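Local coordinates for uncharacterized protein (Bacteroides eggerthii DSM 20697, PDB 4ECO) that is of unknown function but folds as a leucine-rich repeat solenoid and probably serves in binding other proteins, at residues A[343-348]-A[365-370]; A[387-392]-A[410-415]; A[438-443]-A[462-467]. All coordinates share one frame; numbering follows the deposited sequence.

Contact 1: A[343-348]-A[365-370]; sequences EGKLPA and ITEIPA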
loop_
_atom_site.group_PDB
_atom_site.type_symbol
_atom_site.label_atom_id
_atom_site.label_comp_id
_atom_site.label_asym_id
_atom_site.label_seq_id
_atom_site.Cartn_x
_atom_site.Cartn_y
_atom_site.Cartn_z
ATOM N N GLU A 343 -5.647 -4.853 17.735
ATOM C CA GLU A 343 -4.883 -4.878 18.983
ATOM C C GLU A 343 -4.471 -6.310 19.362
ATOM O O GLU A 343 -5.163 -7.275 18.987
ATOM C CB GLU A 343 -5.699 -4.242 20.130
ATOM C CG GLU A 343 -6.997 -4.976 20.447
ATOM C CD GLU A 343 -7.983 -4.310 21.382
ATOM O OE1 GLU A 343 -7.831 -3.099 21.666
ATOM O OE2 GLU A 343 -8.945 -4.998 21.793
ATOM N N GLY A 344 -3.362 -6.408 20.114
ATOM C CA GLY A 344 -2.827 -7.643 20.668
ATOM C C GLY A 344 -2.251 -8.609 19.667
ATOM O O GLY A 344 -1.758 -8.196 18.605
ATOM N N LYS A 345 -2.280 -9.907 20.037
ATOM C CA LYS A 345 -1.795 -11.006 19.206
ATOM C C LYS A 345 -2.871 -11.302 18.155
ATOM O O LYS A 345 -4.060 -11.325 18.477
ATOM C CB LYS A 345 -1.445 -12.228 20.089
ATOM C CG LYS A 345 -0.920 -13.467 19.330
ATOM C CD LYS A 345 -0.034 -14.396 20.184
ATOM C CE LYS A 345 -0.682 -15.021 21.419
ATOM N NZ LYS A 345 0.261 -15.895 22.184
ATOM N N LEU A 346 -2.473 -11.434 16.895
ATOM C CA LEU A 346 -3.448 -11.663 15.823
ATOM C C LEU A 346 -3.806 -13.128 15.651
ATOM O O LEU A 346 -2.907 -13.961 15.685
ATOM C CB LEU A 346 -2.941 -11.147 14.465
ATOM C CG LEU A 346 -3.108 -9.692 14.119
ATOM C CD1 LEU A 346 -2.588 -9.434 12.714
ATOM C CD2 LEU A 346 -4.556 -9.265 14.202
ATOM N N PRO A 347 -5.079 -13.476 15.343
ATOM C CA PRO A 347 -5.380 -14.882 15.003
ATOM C C PRO A 347 -4.624 -15.269 13.709
ATOM O O PRO A 347 -4.332 -14.382 12.895
ATOM C CB PRO A 347 -6.908 -14.887 14.837
ATOM C CG PRO A 347 -7.384 -13.598 15.489
ATOM C CD PRO A 347 -6.284 -12.629 15.241
ATOM N N ALA A 348 -4.243 -16.558 13.543
ATOM C CA ALA A 348 -3.455 -17.003 12.377
ATOM C C ALA A 348 -4.292 -17.720 11.304
ATOM O O ALA A 348 -5.248 -18.417 11.635
ATOM C CB ALA A 348 -2.343 -17.933 12.833
ATOM N N ILE A 365 -1.208 -3.721 16.800
ATOM C CA ILE A 365 -0.842 -5.138 16.841
ATOM C C ILE A 365 0.438 -5.276 17.677
ATOM O O ILE A 365 1.390 -4.531 17.447
ATOM C CB ILE A 365 -0.689 -5.702 15.401
ATOM C CG1 ILE A 365 -2.002 -5.526 14.609
ATOM C CG2 ILE A 365 -0.241 -7.163 15.419
ATOM C CD1 ILE A 365 -1.892 -5.661 13.079
ATOM N N THR A 366 0.443 -6.203 18.656
ATOM C CA THR A 366 1.602 -6.427 19.524
ATOM C C THR A 366 2.363 -7.687 19.153
ATOM O O THR A 366 3.554 -7.800 19.492
ATOM C CB THR A 366 1.195 -6.509 20.995
ATOM O OG1 THR A 366 0.244 -7.568 21.186
ATOM C CG2 THR A 366 0.692 -5.191 21.534
ATOM N N GLU A 367 1.689 -8.641 18.472
ATOM C CA GLU A 367 2.332 -9.899 18.113
ATOM C C GLU A 367 1.766 -10.493 16.842
ATOM O O GLU A 367 0.551 -10.516 16.666
ATOM C CB GLU A 367 2.133 -10.892 19.269
ATOM C CG GLU A 367 3.087 -12.078 19.319
ATOM C CD GLU A 367 3.004 -12.893 20.600
ATOM O OE1 GLU A 367 2.622 -12.328 21.651
ATOM O OE2 GLU A 367 3.314 -14.105 20.546
ATOM N N ILE A 368 2.655 -11.010 15.977
ATOM C CA ILE A 368 2.320 -11.765 14.766
ATOM C C ILE A 368 2.647 -13.231 15.088
ATOM O O ILE A 368 3.793 -13.542 15.451
ATOM C CB ILE A 368 3.033 -11.226 13.512
ATOM C CG1 ILE A 368 2.622 -9.754 13.193
ATOM C CG2 ILE A 368 2.876 -12.174 12.318
ATOM C CD1 ILE A 368 1.139 -9.478 12.767
ATOM N N PRO A 369 1.633 -14.128 15.050
ATOM C CA PRO A 369 1.860 -15.535 15.453
ATOM C C PRO A 369 2.772 -16.284 14.513
ATOM O O PRO A 369 2.946 -15.874 13.363
ATOM C CB PRO A 369 0.456 -16.149 15.426
ATOM C CG PRO A 369 -0.290 -15.311 14.472
ATOM C CD PRO A 369 0.222 -13.908 14.678
ATOM N N ALA A 370 3.327 -17.395 15.017
ATOM C CA ALA A 370 4.279 -18.266 14.316
ATOM C C ALA A 370 3.724 -18.783 12.985
ATOM O O ALA A 370 4.474 -18.872 12.001
ATOM C CB ALA A 370 4.649 -19.440 15.206
#

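Contact 2: A[387-392]-A[410-415]; sequences NKLKYI and SYNEIG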
loop_
_atom_site.group_PDB
_atom_site.type_symbol
_atom_site.label_atom_id
_atom_site.label_comp_id
_atom_site.label_asym_id
_atom_site.label_seq_id
_atom_site.Cartn_x
_atom_site.Cartn_y
_atom_site.Cartn_z
ATOM N N ASN A 387 2.597 -0.062 14.399
ATOM C CA ASN A 387 1.949 -0.991 15.316
ATOM C C ASN A 387 2.725 -0.958 16.616
ATOM O O ASN A 387 3.508 -0.027 16.843
ATOM C CB ASN A 387 1.845 -2.413 14.739
ATOM C CG ASN A 387 0.811 -2.586 13.662
ATOM O OD1 ASN A 387 -0.379 -2.667 13.933
ATOM N ND2 ASN A 387 1.243 -2.751 12.419
ATOM N N LYS A 388 2.522 -1.967 17.462
ATOM C CA LYS A 388 3.178 -2.069 18.750
ATOM C C LYS A 388 3.938 -3.397 18.849
ATOM O O LYS A 388 3.946 -3.997 19.907
ATOM C CB LYS A 388 2.127 -1.936 19.874
ATOM C CG LYS A 388 1.437 -0.570 19.949
ATOM C CD LYS A 388 0.730 -0.359 21.306
ATOM C CE LYS A 388 1.651 0.149 22.388
ATOM N NZ LYS A 388 0.935 0.389 23.665
ATOM N N LEU A 389 4.572 -3.857 17.750
ATOM C CA LEU A 389 5.294 -5.137 17.709
ATOM C C LEU A 389 6.512 -5.133 18.607
ATOM O O LEU A 389 7.339 -4.226 18.488
ATOM C CB LEU A 389 5.749 -5.496 16.289
ATOM C CG LEU A 389 4.707 -5.875 15.243
ATOM C CD1 LEU A 389 5.389 -6.119 13.908
ATOM C CD2 LEU A 389 3.902 -7.113 15.657
ATOM N N LYS A 390 6.652 -6.155 19.483
ATOM C CA LYS A 390 7.814 -6.188 20.375
ATOM C C LYS A 390 8.992 -6.867 19.693
ATOM O O LYS A 390 10.146 -6.627 20.073
ATOM C CB LYS A 390 7.524 -6.889 21.739
ATOM C CG LYS A 390 6.238 -6.520 22.484
ATOM C CD LYS A 390 6.036 -5.027 22.710
ATOM C CE LYS A 390 4.581 -4.759 23.037
ATOM N NZ LYS A 390 4.225 -3.333 22.836
ATOM N N TYR A 391 8.706 -7.755 18.725
ATOM C CA TYR A 391 9.750 -8.540 18.063
ATOM C C TYR A 391 9.516 -8.682 16.570
ATOM O O TYR A 391 8.380 -8.506 16.110
ATOM C CB TYR A 391 9.792 -9.969 18.684
ATOM C CG TYR A 391 9.795 -10.050 20.197
ATOM C CD1 TYR A 391 10.935 -9.725 20.935
ATOM C CD2 TYR A 391 8.691 -10.529 20.887
ATOM C CE1 TYR A 391 10.960 -9.855 22.331
ATOM C CE2 TYR A 391 8.696 -10.650 22.281
ATOM C CZ TYR A 391 9.833 -10.317 23.001
ATOM O OH TYR A 391 9.819 -10.451 24.373
ATOM N N ILE A 392 10.576 -9.064 15.811
ATOM C CA ILE A 392 10.453 -9.353 14.378
ATOM C C ILE A 392 9.870 -10.774 14.278
ATOM O O ILE A 392 10.438 -11.701 14.876
ATOM C CB ILE A 392 11.792 -9.180 13.616
ATOM C CG1 ILE A 392 12.315 -7.724 13.718
ATOM C CG2 ILE A 392 11.645 -9.640 12.149
ATOM C CD1 ILE A 392 13.849 -7.548 13.418
ATOM N N SER A 410 8.899 -0.480 10.393
ATOM C CA SER A 410 9.089 0.842 11.012
ATOM C C SER A 410 7.901 1.234 11.933
ATOM O O SER A 410 6.773 0.764 11.754
ATOM C CB SER A 410 9.342 1.932 9.969
ATOM O OG SER A 410 8.205 2.344 9.235
ATOM N N TYR A 411 8.196 2.069 12.943
ATOM C CA TYR A 411 7.243 2.569 13.911
ATOM C C TYR A 411 6.588 1.438 14.649
ATOM O O TYR A 411 5.387 1.216 14.539
ATOM C CB TYR A 411 6.203 3.442 13.252
ATOM C CG TYR A 411 6.675 4.840 12.972
ATOM C CD1 TYR A 411 6.595 5.829 13.952
ATOM C CD2 TYR A 411 7.133 5.204 11.703
ATOM C CE1 TYR A 411 6.987 7.141 13.684
ATOM C CE2 TYR A 411 7.490 6.521 11.412
ATOM C CZ TYR A 411 7.422 7.484 12.410
ATOM O OH TYR A 411 7.749 8.786 12.149
ATOM N N ASN A 412 7.403 0.704 15.387
ATOM C CA ASN A 412 6.988 -0.398 16.243
ATOM C C ASN A 412 7.729 -0.244 17.564
ATOM O O ASN A 412 8.226 0.850 17.864
ATOM C CB ASN A 412 7.217 -1.766 15.568
ATOM C CG ASN A 412 6.052 -2.230 14.718
ATOM O OD1 ASN A 412 4.950 -2.462 15.216
ATOM N ND2 ASN A 412 6.268 -2.379 13.417
ATOM N N GLU A 413 7.755 -1.309 18.374
ATOM C CA GLU A 413 8.404 -1.312 19.679
ATOM C C GLU A 413 9.407 -2.463 19.747
ATOM O O GLU A 413 9.578 -3.081 20.803
ATOM C CB GLU A 413 7.344 -1.399 20.779
ATOM C CG GLU A 413 6.777 -0.037 21.090
ATOM C CD GLU A 413 5.327 0.001 21.516
ATOM O OE1 GLU A 413 4.969 -0.670 22.511
ATOM O OE2 GLU A 413 4.558 0.756 20.876
ATOM N N ILE A 414 10.074 -2.751 18.606
ATOM C CA ILE A 414 11.052 -3.846 18.484
ATOM C C ILE A 414 12.282 -3.482 19.310
ATOM O O ILE A 414 12.780 -2.368 19.196
ATOM C CB ILE A 414 11.372 -4.148 16.996
ATOM C CG1 ILE A 414 10.075 -4.652 16.273
ATOM C CG2 ILE A 414 12.532 -5.134 16.848
ATOM C CD1 ILE A 414 10.080 -4.558 14.794
ATOM N N GLY A 415 12.686 -4.405 20.189
ATOM C CA GLY A 415 13.818 -4.255 21.104
ATOM C C GLY A 415 13.450 -3.602 22.433
ATOM O O GLY A 415 14.320 -3.367 23.284
HETATM O O HOH W 1 11.279 -6.494 22.308
#

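Contact 3: A[438-443]-A[462-467]; sequences INLSNN and INLMGN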
loop_
_atom_site.group_PDB
_atom_site.type_symbol
_atom_site.label_atom_id
_atom_site.label_comp_id
_atom_site.label_asym_id
_atom_site.label_seq_id
_atom_site.Cartn_x
_atom_site.Cartn_y
_atom_site.Cartn_z
ATOM N N ILE A 438 15.183 -4.153 4.543
ATOM C CA ILE A 438 14.425 -4.233 5.788
ATOM C C ILE A 438 14.383 -2.823 6.397
ATOM O O ILE A 438 15.398 -2.136 6.504
ATOM C CB ILE A 438 14.920 -5.342 6.796
ATOM C CG1 ILE A 438 13.958 -5.483 7.988
ATOM C CG2 ILE A 438 16.364 -5.173 7.230
ATOM C CD1 ILE A 438 14.002 -6.772 8.685
ATOM N N ASN A 439 13.176 -2.380 6.719
ATOM C CA ASN A 439 12.973 -1.071 7.316
ATOM C C ASN A 439 12.635 -1.281 8.767
ATOM O O ASN A 439 11.516 -1.680 9.091
ATOM C CB ASN A 439 11.888 -0.277 6.577
ATOM C CG ASN A 439 11.751 1.155 7.055
ATOM O OD1 ASN A 439 12.224 1.558 8.127
ATOM N ND2 ASN A 439 11.080 1.961 6.260
ATOM N N LEU A 440 13.618 -1.060 9.628
ATOM C CA LEU A 440 13.471 -1.187 11.076
ATOM C C LEU A 440 13.593 0.194 11.759
ATOM O O LEU A 440 13.861 0.258 12.964
ATOM C CB LEU A 440 14.510 -2.169 11.632
ATOM C CG LEU A 440 14.237 -3.639 11.371
ATOM C CD1 LEU A 440 15.484 -4.448 11.589
ATOM C CD2 LEU A 440 13.110 -4.135 12.241
ATOM N N SER A 441 13.385 1.297 10.989
ATOM C CA SER A 441 13.470 2.666 11.527
ATOM C C SER A 441 12.340 2.925 12.549
ATOM O O SER A 441 11.336 2.219 12.544
ATOM C CB SER A 441 13.449 3.718 10.408
ATOM O OG SER A 441 12.295 3.645 9.589
ATOM N N ASN A 442 12.523 3.903 13.440
ATOM C CA ASN A 442 11.585 4.280 14.513
ATOM C C ASN A 442 11.122 3.060 15.336
ATOM O O ASN A 442 9.947 2.696 15.336
ATOM C CB ASN A 442 10.381 5.059 13.985
ATOM C CG ASN A 442 10.678 6.512 13.821
ATOM O OD1 ASN A 442 10.831 7.236 14.815
ATOM N ND2 ASN A 442 10.802 6.957 12.561
ATOM N N ASN A 443 12.063 2.457 16.056
ATOM C CA ASN A 443 11.806 1.334 16.959
ATOM C C ASN A 443 12.583 1.576 18.268
ATOM O O ASN A 443 12.951 2.722 18.555
ATOM C CB ASN A 443 12.185 -0.006 16.291
ATOM C CG ASN A 443 11.048 -0.662 15.567
ATOM O OD1 ASN A 443 10.166 -1.241 16.176
ATOM N ND2 ASN A 443 11.054 -0.623 14.253
ATOM N N ILE A 462 19.537 -1.868 4.802
ATOM C CA ILE A 462 18.929 -1.913 6.119
ATOM C C ILE A 462 18.701 -0.483 6.636
ATOM O O ILE A 462 19.567 0.382 6.521
ATOM C CB ILE A 462 19.769 -2.760 7.101
ATOM C CG1 ILE A 462 19.015 -3.029 8.422
ATOM C CG2 ILE A 462 21.193 -2.197 7.330
ATOM C CD1 ILE A 462 19.559 -4.168 9.262
ATOM N N ASN A 463 17.531 -0.255 7.232
ATOM C CA ASN A 463 17.227 1.037 7.814
ATOM C C ASN A 463 17.064 0.851 9.282
ATOM O O ASN A 463 16.153 0.166 9.708
ATOM C CB ASN A 463 15.981 1.641 7.183
ATOM C CG ASN A 463 15.903 3.126 7.354
ATOM O OD1 ASN A 463 16.466 3.747 8.300
ATOM N ND2 ASN A 463 15.175 3.713 6.436
ATOM N N LEU A 464 17.990 1.375 10.059
ATOM C CA LEU A 464 17.972 1.251 11.522
ATOM C C LEU A 464 17.879 2.637 12.157
ATOM O O LEU A 464 18.113 2.795 13.347
ATOM C CB LEU A 464 19.208 0.488 11.998
ATOM C CG LEU A 464 19.061 -1.010 11.951
ATOM C CD1 LEU A 464 20.413 -1.691 11.966
ATOM C CD2 LEU A 464 18.201 -1.497 13.091
HETATM N N MSE A 465 17.483 3.633 11.341
HETATM C CA MSE A 465 17.338 5.011 11.786
HETATM C C MSE A 465 16.290 5.114 12.913
HETATM O O MSE A 465 15.222 4.490 12.837
HETATM C CB MSE A 465 16.964 5.944 10.594
HETATM C CG MSE A 465 16.540 7.387 11.012
HETATM SE SE MSE A 465 14.615 7.572 11.517
HETATM C CE MSE A 465 13.916 7.561 9.715
ATOM N N GLY A 466 16.576 5.971 13.890
ATOM C CA GLY A 466 15.634 6.232 14.972
ATOM C C GLY A 466 15.482 5.067 15.910
ATOM O O GLY A 466 14.379 4.563 16.094
ATOM N N ASN A 467 16.600 4.630 16.498
ATOM C CA ASN A 467 16.616 3.526 17.440
ATOM C C ASN A 467 17.475 3.887 18.659
ATOM O O ASN A 467 17.673 5.071 18.928
ATOM C CB ASN A 467 17.070 2.249 16.748
ATOM C CG ASN A 467 15.909 1.604 16.063
ATOM O OD1 ASN A 467 14.977 1.143 16.711
ATOM N ND2 ASN A 467 15.897 1.609 14.751
#

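Contact 1: A[343-348]-A[365-370]
Lys345 and Glu367 lie alongside each other and point the same way, CB atoms 3.9 Å apart. Glu367 sets CG anti to its backbone N (chi1 -160°); the chain stays extended beyond CG, and its OE2 lies 3.4 Å from Lys345 CD. The salt bridge from Lys345 NZ to Glu367 OE2 is long, 3.9 Å, and the closer contact is of the carboxylate group with Lys345 CD. An alanine in place of Glu367 would probably leave the lysine ammonium without this carboxylate and its aliphatic chain freer to turn. The buried side chain of Leu346 packs on apolar neighbours: its CD1 lies 3.7 Å from CD1 of Ile368, whose side chain runs beside it, and it crosses Ile365 obliquely. Pro369 CG rests on Ala348 CB at 3.7 Å. Leu346 N donates to Glu367 O (3.2 Å), while Gly344 O receives Thr366 N at 3.0 Å from above its carbonyl plane and Glu367 N only weakly. Between Gly344 and Lys345 the register slips by one residue, a beta bulge at a glycine whose positive phi few other residues adopt easily. Leucine and isoleucine facing inward from parallel, successive coils is characteristic of a leucine-rich repeat solenoid.

Contact 2: A[387-392]-A[410-415]
An asparagine ladder of the kind found in leucine-rich repeats joins these coils: Asn412 OD1 accepts the N-H of Leu389 at 2.9 Å in a nearly straight bond (165°), the donor tilted 33° from the carbonyl plane. The other end of the amide, ND2, donates to Phe409 O and Phe384 O, so one buried side chain ties its own coil to the previous one. Asparagine suits the place because it offers both an acceptor and two N-H groups. Leu389 lies alongside it, and Leu389 O takes the N-H of Glu413 at 2.9 Å. Asn387 N donates a hydrogen bond to Tyr411 O at 3.1 Å. Lys390 bends at chi2 (-53°), which turns CD back, and its NZ forms a salt bridge with Glu413 OE1 (2.8 Å), from above the carboxylate plane. The same NZ donates to Lys388 O (3.0 Å), so two acceptors grip the ammonium. Lys388 runs beside Glu413 with its CE 3.3 Å from Glu413 OE2; its own NZ stays beyond salt-bridge range, though its positive charge would probably help stabilise the carboxylate. Deeper in, Ile392 CG1 touches Ile414 CD1 at 4.0 Å, the two branched side chains crossing at about a right angle.

Contact 3: A[438-443]-A[462-467]
Ile438 lays its CG2 against CG1 of Ile462 at 3.6 Å, the two side chains side by side and pointing the same way. Both have CG1 anti to the backbone N (chi1 -172° and -170°), which turns the two side chains alike. Leu452 and Phe453 of helix 451-454 cover them. On the other face of the parallel strands, Asn439 and Asn463 also run together, their amide planes only 9° apart and Asn439 OD1 3.9 Å from Asn463 CB. Each amide oxygen closes an Asx turn: Asn439 OD1 accepts Ser441 N at 3.1 Å, in the carbonyl plane, and Asn463 OD1 accepts Met465 N at 3.2 Å. Ser441 OG also appears to donate to Asn439 OD1, though the modelled distance is doubtfully short. Asn439 ND2 donates to Asp157 OD2 and Asn463 ND2 to Asp157 O. Farther along comes the asparagine ladder of the leucine-rich repeat. Asn467 ND2 lies with both acceptors in its amide plane, donating to Leu440 O at 3.0 Å and to Leu464 O at 2.9 Å; its OD1 accepts from Ile445 N. Thus a single amide satisfies carbonyls of two coils. The ladder asparagine of the earlier coil, Asn443, gives its backbone N-H to Gly466 O at 3.1 Å. Gly466 fits because a CB there would be pressed toward Asn442 N; its positive phi is also easy for glycine, though Asn442 adopts a similar one. Beside it, Met465, a selenomethionine, packs its CE over Ser441 CB at 3.9 Å.

The three contacts step along one solenoid: centres lie about 12 Å apart from contact 1 to contact 2, about 10 Å from contact 2 to contact 3, and about 21 Å from contact 1 to contact 3. Ile365 N is probably hydrogen-bonded to Asn387 OD1 at 3.2 Å, and Ile414 N to Asn443 OD1 at 2.9 Å, so the asparagine of each later coil reaches back to the coil before. Ile365 O and Lys388 N, 2.8 Å apart, add a probable backbone hydrogen bond. Contacts 1 and 3 do not touch; their nearest atoms are about 9 Å apart. The sodium ion, held by Glu117 and Ser192, has no ligand among these segments.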